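Local structure of twin-arginine translocation pathway signal (Rhodoferax ferrireducens, 5IM2) at residues A229-P232 / W233-P237; G211-L214 / P215-P218; L265-N268 / K269-Q273; M134-N137 / A138-S142. The protein probably serves as the solute-binding protein of a TRAP transporter, here holding a benzoate that came along through purification. One frame throughout, in Å; residues are numbered along the deposited sequence.

Contact 1 of 4, residues A229-P232 / W233-P237. With BEZ (benzoic acid), chain B.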
loop_
_atom_site.group_PDB
_atom_site.type_symbol
_atom_site.label_atom_id
_atom_site.label_comp_id
_atom_site.label_asym_id
_atom_site.label_seq_id
_atom_site.Cartn_x
_atom_site.Cartn_y
_atom_site.Cartn_z
ATOM N N ALA A 229 3.711 14.705 -4.150
ATOM C CA ALA A 229 3.649 13.395 -3.519
ATOM C C ALA A 229 3.061 12.388 -4.485
ATOM O O ALA A 229 2.150 12.703 -5.258
ATOM C CB ALA A 229 2.792 13.394 -2.248
ATOM N N ALA A 230 3.555 11.164 -4.380
ATOM C CA ALA A 230 2.957 10.023 -5.051
ATOM C C ALA A 230 1.966 9.389 -4.076
ATOM O O ALA A 230 2.351 9.000 -2.979
ATOM C CB ALA A 230 4.049 9.032 -5.455
ATOM N N LEU A 231 0.692 9.323 -4.464
ATOM C CA LEU A 231 -0.371 8.701 -3.673
ATOM C C LEU A 231 -1.397 8.139 -4.638
ATOM O O LEU A 231 -1.636 8.746 -5.687
ATOM C CB LEU A 231 -1.103 9.692 -2.771
ATOM C CG LEU A 231 -0.343 10.406 -1.677
ATOM C CD1 LEU A 231 -1.100 11.628 -1.172
ATOM C CD2 LEU A 231 -0.100 9.400 -0.594
ATOM N N PRO A 232 -2.115 7.079 -4.264
ATOM C CA PRO A 232 -3.337 6.751 -5.006
ATOM C C PRO A 232 -4.434 7.769 -4.691
ATOM O O PRO A 232 -4.386 8.480 -3.687
ATOM C CB PRO A 232 -3.705 5.366 -4.481
ATOM C CG PRO A 232 -3.246 5.424 -3.053
ATOM C CD PRO A 232 -1.956 6.216 -3.076
ATOM N N TRP A 233 -5.466 7.778 -5.543
ATOM C CA TRP A 233 -6.552 8.739 -5.414
ATOM C C TRP A 233 -7.318 8.571 -4.115
ATOM O O TRP A 233 -7.767 9.564 -3.528
ATOM C CB TRP A 233 -7.533 8.606 -6.588
ATOM C CG TRP A 233 -7.226 9.463 -7.780
ATOM C CD1 TRP A 233 -7.010 9.041 -9.055
ATOM C CD2 TRP A 233 -7.102 10.894 -7.810
ATOM N NE1 TRP A 233 -6.750 10.108 -9.878
ATOM C CE2 TRP A 233 -6.796 11.259 -9.140
ATOM C CE3 TRP A 233 -7.199 11.892 -6.842
ATOM C CZ2 TRP A 233 -6.626 12.587 -9.532
ATOM C CZ3 TRP A 233 -7.021 13.205 -7.228
ATOM C CH2 TRP A 233 -6.738 13.538 -8.569
ATOM N N GLU A 234 -7.484 7.328 -3.648
ATOM C CA GLU A 234 -8.468 7.070 -2.610
ATOM C C GLU A 234 -8.105 7.771 -1.296
ATOM O O GLU A 234 -9.010 8.177 -0.547
ATOM C CB GLU A 234 -8.642 5.556 -2.412
ATOM C CG GLU A 234 -7.433 4.829 -1.897
ATOM C CD GLU A 234 -7.277 4.825 -0.373
ATOM O OE1 GLU A 234 -8.271 5.070 0.373
ATOM O OE2 GLU A 234 -6.123 4.571 0.055
ATOM N N VAL A 235 -6.804 7.932 -1.018
ATOM C CA VAL A 235 -6.356 8.444 0.279
ATOM C C VAL A 235 -6.277 9.953 0.292
ATOM O O VAL A 235 -6.190 10.546 1.377
ATOM C CB VAL A 235 -4.995 7.824 0.652
ATOM C CG1 VAL A 235 -3.860 8.383 -0.193
ATOM C CG2 VAL A 235 -4.733 7.982 2.152
ATOM N N VAL A 236 -6.358 10.586 -0.871
ATOM C CA VAL A 236 -6.021 12.006 -0.979
ATOM C C VAL A 236 -6.893 12.855 -0.062
ATOM O O VAL A 236 -6.352 13.724 0.646
ATOM C CB VAL A 236 -6.108 12.437 -2.453
ATOM C CG1 VAL A 236 -6.333 13.954 -2.640
ATOM C CG2 VAL A 236 -4.906 11.961 -3.198
ATOM N N PRO A 237 -8.215 12.694 -0.036
ATOM C CA PRO A 237 -9.019 13.565 0.829
ATOM C C PRO A 237 -8.772 13.366 2.313
ATOM O O PRO A 237 -9.039 14.295 3.084
ATOM C CB PRO A 237 -10.463 13.208 0.465
ATOM C CG PRO A 237 -10.388 12.390 -0.770
ATOM C CD PRO A 237 -9.045 11.784 -0.851
HETATM C C BEZ B . 0.918 5.890 1.327
HETATM O O1 BEZ B . 1.298 6.234 0.170
HETATM O O2 BEZ B . 1.713 5.993 2.291
HETATM C C1 BEZ B . -0.482 5.399 1.541
HETATM C C2 BEZ B . -0.890 5.007 2.813
HETATM C C3 BEZ B . -2.207 4.584 2.994
HETATM C C4 BEZ B . -3.073 4.536 1.915
HETATM C C5 BEZ B . -2.655 4.902 0.650
HETATM C C6 BEZ B . -1.340 5.341 0.461
#
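P232 and V235 meet where strand 228-232 runs out into a turn, and both also lie against the bound benzoate. The packing is apolar at heart. V235 CG1, wedged between its own backbone N and carbonyl carbon (chi1 72°), reaches L231 CD2 at 3.9 Å, the two side chains crossing at about a right angle, and comes within 4.1 Å of P232 CD. V236 CG2 lies 4.3 Å from L231 CD1. In the backbone, V236 N donates to W233 O, closing the first turn after the strand.

Against the ligand, P232 CD lies 3.7 Å from benzoate C6, with P232 CG close to benzoate C5. V235 CB is 3.7 Å from benzoate C5, and V235 CG2 leans on benzoate C4. A glycine in place of P232 would remove the pyrrolidine ring, and would probably open a gap beside C5 and C6 while leaving the end of the strand freer to flex.

The polar contribution comes from E234, whose chain bends at chi2 (86°) to bring E234 OE2 within 3.5 Å of benzoate C5. N62 holds OE1 and Q299 holds OE2, so the carboxylate is fixed from outside the turn.

This turn thus offers the benzoate ring carbon surface and one fixed carboxylate. It meets the ligand's carboxylate only through a methyl, L231 CD2 at 3.5 Å from benzoate O1, and the hydrogen bonds there come from R192 and Y118.

Contact 2 of 4, residues G211-L214 / P215-P218. With BEZ (benzoic acid), chain B.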
loop_
_atom_site.group_PDB
_atom_site.type_symbol
_atom_site.label_atom_id
_atom_site.label_comp_id
_atom_site.label_asym_id
_atom_site.label_seq_id
_atom_site.Cartn_x
_atom_site.Cartn_y
_atom_site.Cartn_z
ATOM N N GLY A 211 11.397 9.988 1.244
ATOM C CA GLY A 211 10.558 8.990 1.862
ATOM C C GLY A 211 9.915 9.506 3.132
ATOM O O GLY A 211 10.585 10.075 3.990
ATOM N N MET A 212 8.607 9.251 3.274
ATOM C CA MET A 212 7.941 9.552 4.543
ATOM C C MET A 212 6.585 8.868 4.557
ATOM O O MET A 212 6.011 8.632 3.492
ATOM C CB MET A 212 7.766 11.058 4.750
ATOM C CG MET A 212 6.694 11.670 3.859
ATOM S SD MET A 212 6.535 13.444 4.044
ATOM C CE MET A 212 8.076 13.938 3.242
ATOM N N PRO A 213 6.046 8.539 5.727
ATOM C CA PRO A 213 4.716 7.932 5.776
ATOM C C PRO A 213 3.597 8.940 5.565
ATOM O O PRO A 213 3.764 10.156 5.669
ATOM C CB PRO A 213 4.658 7.337 7.182
ATOM C CG PRO A 213 5.490 8.230 7.965
ATOM C CD PRO A 213 6.638 8.619 7.077
ATOM N N LEU A 214 2.412 8.387 5.298
ATOM C CA LEU A 214 1.268 9.201 4.897
ATOM C C LEU A 214 1.015 10.384 5.821
ATOM O O LEU A 214 0.863 11.497 5.303
ATOM C CB LEU A 214 0.013 8.322 4.821
ATOM C CG LEU A 214 -1.300 9.025 4.413
ATOM C CD1 LEU A 214 -1.331 9.369 2.918
ATOM C CD2 LEU A 214 -2.528 8.176 4.787
ATOM N N PRO A 215 0.946 10.231 7.157
ATOM C CA PRO A 215 0.501 11.363 7.998
ATOM C C PRO A 215 1.444 12.553 7.978
ATOM O O PRO A 215 1.010 13.655 8.343
ATOM C CB PRO A 215 0.415 10.756 9.406
ATOM C CG PRO A 215 0.414 9.285 9.193
ATOM C CD PRO A 215 1.250 9.058 7.977
ATOM N N ALA A 216 2.707 12.354 7.567
ATOM C CA ALA A 216 3.714 13.402 7.513
ATOM C C ALA A 216 3.549 14.312 6.297
ATOM O O ALA A 216 4.226 15.337 6.210
ATOM C CB ALA A 216 5.111 12.761 7.507
ATOM N N ILE A 217 2.680 13.963 5.350
ATOM C CA ILE A 217 2.692 14.629 4.049
ATOM C C ILE A 217 2.179 16.059 4.172
ATOM O O ILE A 217 2.801 16.969 3.608
ATOM C CB ILE A 217 1.910 13.823 3.001
ATOM C CG1 ILE A 217 2.729 12.588 2.611
ATOM C CG2 ILE A 217 1.656 14.640 1.742
ATOM C CD1 ILE A 217 1.967 11.586 1.792
ATOM N N PRO A 218 1.078 16.315 4.892
ATOM C CA PRO A 218 0.607 17.709 5.016
ATOM C C PRO A 218 1.644 18.678 5.573
ATOM O O PRO A 218 1.834 19.769 5.012
ATOM C CB PRO A 218 -0.603 17.567 5.955
ATOM C CG PRO A 218 -1.116 16.227 5.705
ATOM C CD PRO A 218 0.079 15.361 5.430
HETATM C C BEZ B . 0.918 5.890 1.327
HETATM O O1 BEZ B . 1.298 6.234 0.170
HETATM O O2 BEZ B . 1.713 5.993 2.291
HETATM C C1 BEZ B . -0.482 5.399 1.541
HETATM C C2 BEZ B . -0.890 5.007 2.813
HETATM C C3 BEZ B . -2.207 4.584 2.994
HETATM C C4 BEZ B . -3.073 4.536 1.915
HETATM C C5 BEZ B . -2.655 4.902 0.650
HETATM C C6 BEZ B . -1.340 5.341 0.461
#
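L214 CD1 meets I217 CD1 at 4.1 Å, and these two residues make up the buried side of the contact. The L214 side chain leaves the backbone with CG opposite its own N (chi1 180°), and its two methyls go to different neighbours: while CD1 faces I217, L214 CD2 lies 4.0 Å from C3 of the bound benzoate and nearly as close to C2. Nearer the backbone, L214 CB is 3.8 Å from benzoate O2. An alanine at L214 would have neither methyl, and the ligand ring would probably lose part of its wall while I217 CD1 was left without this partner.

Two i to i+3 backbone bonds form the turn leading into helix 217-223, one of the helices of this α/β binding-protein fold: A216 N donates to P213 O and I217 N to L214 O, each at 3.1 Å. Y118 OH bonds both L214 N and the benzoate, tying the turn to the ligand.

The outer side is more exposed. M212 still makes contact there, bending at chi3 to lay SD 3.8 Å from A216 CB and 4.2 Å from I217 CG1. Looser are P215, which is exposed, and P213, whose CD stands 4.4 Å from A216 CB.

Contact 3 of 4, residues L265-N268 / K269-Q273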
loop_
_atom_site.group_PDB
_atom_site.type_symbol
_atom_site.label_atom_id
_atom_site.label_comp_id
_atom_site.label_asym_id
_atom_site.label_seq_id
_atom_site.Cartn_x
_atom_site.Cartn_y
_atom_site.Cartn_z
ATOM N N LEU A 265 -1.803 -6.809 7.027
ATOM C CA LEU A 265 -2.664 -6.871 8.193
ATOM C C LEU A 265 -2.082 -8.003 9.019
ATOM O O LEU A 265 -2.190 -9.173 8.625
ATOM C CB LEU A 265 -4.123 -7.145 7.816
ATOM C CG LEU A 265 -5.152 -7.239 8.931
ATOM C CD1 LEU A 265 -5.318 -5.873 9.592
ATOM C CD2 LEU A 265 -6.456 -7.744 8.339
ATOM N N ALA A 266 -1.418 -7.655 10.111
ATOM C CA ALA A 266 -0.651 -8.604 10.903
ATOM C C ALA A 266 -1.136 -8.684 12.354
ATOM O O ALA A 266 -1.450 -7.659 12.978
ATOM C CB ALA A 266 0.840 -8.207 10.869
ATOM N N MET A 267 -1.124 -9.900 12.911
ATOM C CA MET A 267 -1.563 -10.173 14.277
ATOM C C MET A 267 -0.425 -10.729 15.117
ATOM O O MET A 267 0.417 -11.486 14.623
ATOM C CB MET A 267 -2.751 -11.168 14.266
ATOM C CG MET A 267 -3.414 -11.302 15.594
ATOM S SD MET A 267 -4.928 -12.279 15.507
ATOM C CE MET A 267 -5.373 -12.201 17.235
ATOM N N ASN A 268 -0.393 -10.342 16.393
ATOM C CA ASN A 268 0.507 -10.960 17.356
ATOM C C ASN A 268 0.309 -12.476 17.400
ATOM O O ASN A 268 -0.807 -12.961 17.589
ATOM C CB ASN A 268 0.249 -10.352 18.740
ATOM C CG ASN A 268 1.098 -10.958 19.805
ATOM O OD1 ASN A 268 0.634 -11.792 20.592
ATOM N ND2 ASN A 268 2.361 -10.539 19.869
ATOM N N LYS A 269 1.405 -13.230 17.280
ATOM C CA LYS A 269 1.317 -14.691 17.234
ATOM C C LYS A 269 0.820 -15.276 18.556
ATOM O O LYS A 269 -0.014 -16.190 18.562
ATOM C CB LYS A 269 2.681 -15.280 16.863
ATOM C CG LYS A 269 2.613 -16.622 16.125
ATOM C CD LYS A 269 3.736 -16.767 15.083
ATOM C CE LYS A 269 5.083 -16.368 15.664
ATOM N NZ LYS A 269 6.234 -17.012 14.963
ATOM N N ALA A 270 1.327 -14.782 19.683
ATOM C CA ALA A 270 0.867 -15.278 20.976
ATOM C C ALA A 270 -0.640 -15.075 21.144
ATOM O O ALA A 270 -1.356 -15.969 21.618
ATOM C CB ALA A 270 1.636 -14.568 22.089
ATOM N N SER A 271 -1.133 -13.902 20.750
ATOM C CA SER A 271 -2.543 -13.572 20.906
ATOM C C SER A 271 -3.414 -14.486 20.053
ATOM O O SER A 271 -4.478 -14.947 20.492
ATOM C CB SER A 271 -2.750 -12.105 20.524
ATOM O OG SER A 271 -4.101 -11.730 20.656
ATOM N N TYR A 272 -2.957 -14.783 18.844
ATOM C CA TYR A 272 -3.704 -15.639 17.932
ATOM C C TYR A 272 -3.740 -17.079 18.426
ATOM O O TYR A 272 -4.799 -17.716 18.433
ATOM C CB TYR A 272 -3.066 -15.531 16.549
ATOM C CG TYR A 272 -3.543 -16.520 15.518
ATOM C CD1 TYR A 272 -4.622 -16.236 14.715
ATOM C CD2 TYR A 272 -2.858 -17.705 15.302
ATOM C CE1 TYR A 272 -5.042 -17.130 13.743
ATOM C CE2 TYR A 272 -3.267 -18.599 14.342
ATOM C CZ TYR A 272 -4.352 -18.300 13.564
ATOM O OH TYR A 272 -4.758 -19.206 12.632
ATOM N N GLN A 273 -2.592 -17.605 18.855
ATOM C CA GLN A 273 -2.549 -18.961 19.400
ATOM C C GLN A 273 -3.354 -19.078 20.687
ATOM O O GLN A 273 -3.855 -20.163 21.004
ATOM C CB GLN A 273 -1.093 -19.376 19.617
ATOM C CG GLN A 273 -0.309 -19.505 18.299
ATOM C CD GLN A 273 1.193 -19.667 18.502
ATOM O OE1 GLN A 273 1.684 -19.636 19.629
ATOM N NE2 GLN A 273 1.929 -19.833 17.403
#
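N268 and S271 are joined at the place where strand 262-267 gives way to helix 269-273, and the asparagine is worth following outward. Its CB lies 3.9 Å from S271 CB, on the flank of the new helical turn. With CG placed opposite the backbone N (chi1 178°), the amide turns back over the start of the helix. At the tip the two amide atoms part company. N268 OD1 accepts from S271 N at 2.8 Å, the donor tilted 21° from the carbonyl plane, and the A270 methyl carbon CB sits 3.3 Å from the same oxygen. ND2 is given to A104 O, which fixes which way round the amide lies.

This is an N-cap: the asparagine supplies an acceptor for an N-H in the first turn, which has no earlier helical carbonyl to use. N268 O accepts the first regular helical bond, from Y272 N at 3.1 Å. The strand and helix directions differ by 72°, a sharp change of course made around N268.

Behind the cap, M267 runs out fully extended and crosses the Y272 side chain at about a right angle. Its SD is 3.9 Å from Y272 CB and 5.3 Å from the ring centroid, a Met-aromatic contact made at the edge of the ring. The methyl carbon M267 CE continues to S271 OG, 3.7 Å away. That hydroxyl is bonded to D110, and Y272 OH reaches D284.

Contact 4 of 4, residues M134-N137 / A138-S142; sequences MMTN and AEATS
At N137 a chi1 of 63° tucks CG between the backbone N and the carbonyl carbon, and at T141 a chi1 of -54° sets OG1 beside its own N; these rotations bring N137 OD1 over the first N-H groups of helix 138-152 and T141 OG1 back to N137 O. N137 is the N-cap of that helix. Its OD1 accepts from A140 N at 2.9 Å in an almost straight bond, the N-H pointing at the oxygen at 178°, though the donor stands above the amide's carbonyl plane. ND2 goes the other way, to A368 O near the end of the modelled chain.

The backbone O of N137 is gripped twice by one residue. T141 N donates to it at 2.9 Å in the regular helical manner, and T141 OG1 adds a second bond at 2.8 Å from above the carbonyl plane. Having spent its proton there, T141 OG1 can still accept, and T136 N approaches it at 3.4 Å in a weak bond. The loop before the cap is only weakly linked back to the first turn by this bond.

M135 lies across T141 at about a right angle. Its CG comes within 3.1 Å of T141 OG1, a close approach of carbon to oxygen, while M135 SD rests 4.3 Å from A138 CB. V167 of strand 161-167 packs on M135, A138 and T141 alike. E139 reaches away to a salt bridge with R297. One residue on, A138 O also has two donors from a single residue, S142 N and, at 2.7 Å, S142 OG, which come to it from opposite faces of its plane.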
loop_
_atom_site.group_PDB
_atom_site.type_symbol
_atom_site.label_atom_id
_atom_site.label_comp_id
_atom_site.label_asym_id
_atom_site.label_seq_id
_atom_site.Cartn_x
_atom_site.Cartn_y
_atom_site.Cartn_z
ATOM N N MET A 134 3.832 -3.135 -12.508
ATOM C CA MET A 134 3.549 -4.519 -12.109
ATOM C C MET A 134 2.058 -4.823 -12.010
ATOM O O MET A 134 1.622 -5.915 -12.409
ATOM C CB MET A 134 4.192 -4.840 -10.759
ATOM C CG MET A 134 5.686 -4.924 -10.751
ATOM S SD MET A 134 6.297 -6.368 -11.650
ATOM C CE MET A 134 5.711 -7.667 -10.620
ATOM N N MET A 135 1.265 -3.890 -11.511
ATOM C CA MET A 135 -0.113 -4.197 -11.137
ATOM C C MET A 135 -1.055 -4.129 -12.324
ATOM O O MET A 135 -0.917 -3.299 -13.214
ATOM C CB MET A 135 -0.585 -3.220 -10.056
ATOM C CG MET A 135 -2.059 -3.337 -9.709
ATOM S SD MET A 135 -2.616 -2.197 -8.428
ATOM C CE MET A 135 -1.930 -0.742 -9.015
ATOM N N THR A 136 -2.061 -5.003 -12.303
ATOM C CA THR A 136 -3.208 -4.873 -13.188
ATOM C C THR A 136 -4.287 -4.068 -12.448
ATOM O O THR A 136 -4.354 -2.838 -12.593
ATOM C CB THR A 136 -3.705 -6.249 -13.612
ATOM O OG1 THR A 136 -3.926 -7.046 -12.455
ATOM C CG2 THR A 136 -2.674 -6.953 -14.452
ATOM N N ASN A 137 -5.090 -4.731 -11.613
ATOM C CA ASN A 137 -5.976 -4.049 -10.664
ATOM C C ASN A 137 -5.649 -4.494 -9.239
ATOM O O ASN A 137 -4.979 -5.505 -9.024
ATOM C CB ASN A 137 -7.445 -4.325 -11.001
ATOM C CG ASN A 137 -7.793 -5.761 -10.891
ATOM O OD1 ASN A 137 -7.984 -6.242 -9.804
ATOM N ND2 ASN A 137 -7.888 -6.473 -12.032
ATOM N N ALA A 138 -6.081 -3.707 -8.253
ATOM C CA ALA A 138 -5.683 -3.980 -6.871
ATOM C C ALA A 138 -6.223 -5.310 -6.348
ATOM O O ALA A 138 -5.536 -5.988 -5.580
ATOM C CB ALA A 138 -6.117 -2.835 -5.961
ATOM N N GLU A 139 -7.458 -5.688 -6.710
ATOM C CA GLU A 139 -7.986 -6.964 -6.229
ATOM C C GLU A 139 -7.116 -8.121 -6.708
ATOM O O GLU A 139 -6.666 -8.951 -5.911
ATOM C CB GLU A 139 -9.434 -7.176 -6.681
ATOM C CG GLU A 139 -10.024 -8.473 -6.188
ATOM C CD GLU A 139 -11.400 -8.721 -6.766
ATOM O OE1 GLU A 139 -11.888 -7.862 -7.553
ATOM O OE2 GLU A 139 -11.972 -9.798 -6.467
ATOM N N ALA A 140 -6.871 -8.186 -8.010
ATOM C CA ALA A 140 -6.056 -9.266 -8.567
ATOM C C ALA A 140 -4.642 -9.254 -8.006
ATOM O O ALA A 140 -4.109 -10.302 -7.602
ATOM C CB ALA A 140 -6.067 -9.153 -10.094
ATOM N N THR A 141 -4.017 -8.077 -7.962
ATOM C CA THR A 141 -2.639 -7.968 -7.488
ATOM C C THR A 141 -2.527 -8.267 -5.997
ATOM O O THR A 141 -1.500 -8.791 -5.537
ATOM C CB THR A 141 -2.110 -6.578 -7.841
ATOM O OG1 THR A 141 -2.302 -6.377 -9.251
ATOM C CG2 THR A 141 -0.631 -6.454 -7.548
ATOM N N SER A 142 -3.552 -7.890 -5.209
ATOM C CA SER A 142 -3.587 -8.289 -3.806
ATOM C C SER A 142 -3.653 -9.802 -3.647
ATOM O O SER A 142 -3.022 -10.365 -2.750
ATOM C CB SER A 142 -4.800 -7.666 -3.108
ATOM O OG SER A 142 -4.670 -6.247 -3.035
HETATM O O HOH W 1 -11.284 -5.555 -9.274
#

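In the fold
Contacts 1 and 2 form one region: L214 CD2 packs 3.4 Å from V235 CG2, L214 CD1 and I217 CD1 touch L231 CD2, and both contacts reach the benzoate. Contact 1, on the six-stranded sheet, is wholly buried, while contact 2 has a solvent side. Their chemistry is mostly apolar, suited to an aromatic ligand. Contacts 3 and 4, both partly buried, lie apart from the ligand and from each other, with centres about 26 Å apart, and depend on asparagine N-caps. Contact 3 caps a short helix straight after a strand of the five-stranded sheet; contact 4 starts a long helix from a loop. They share strand 161-167, which pairs with the strand of contact 3 and is packed on by contact 4.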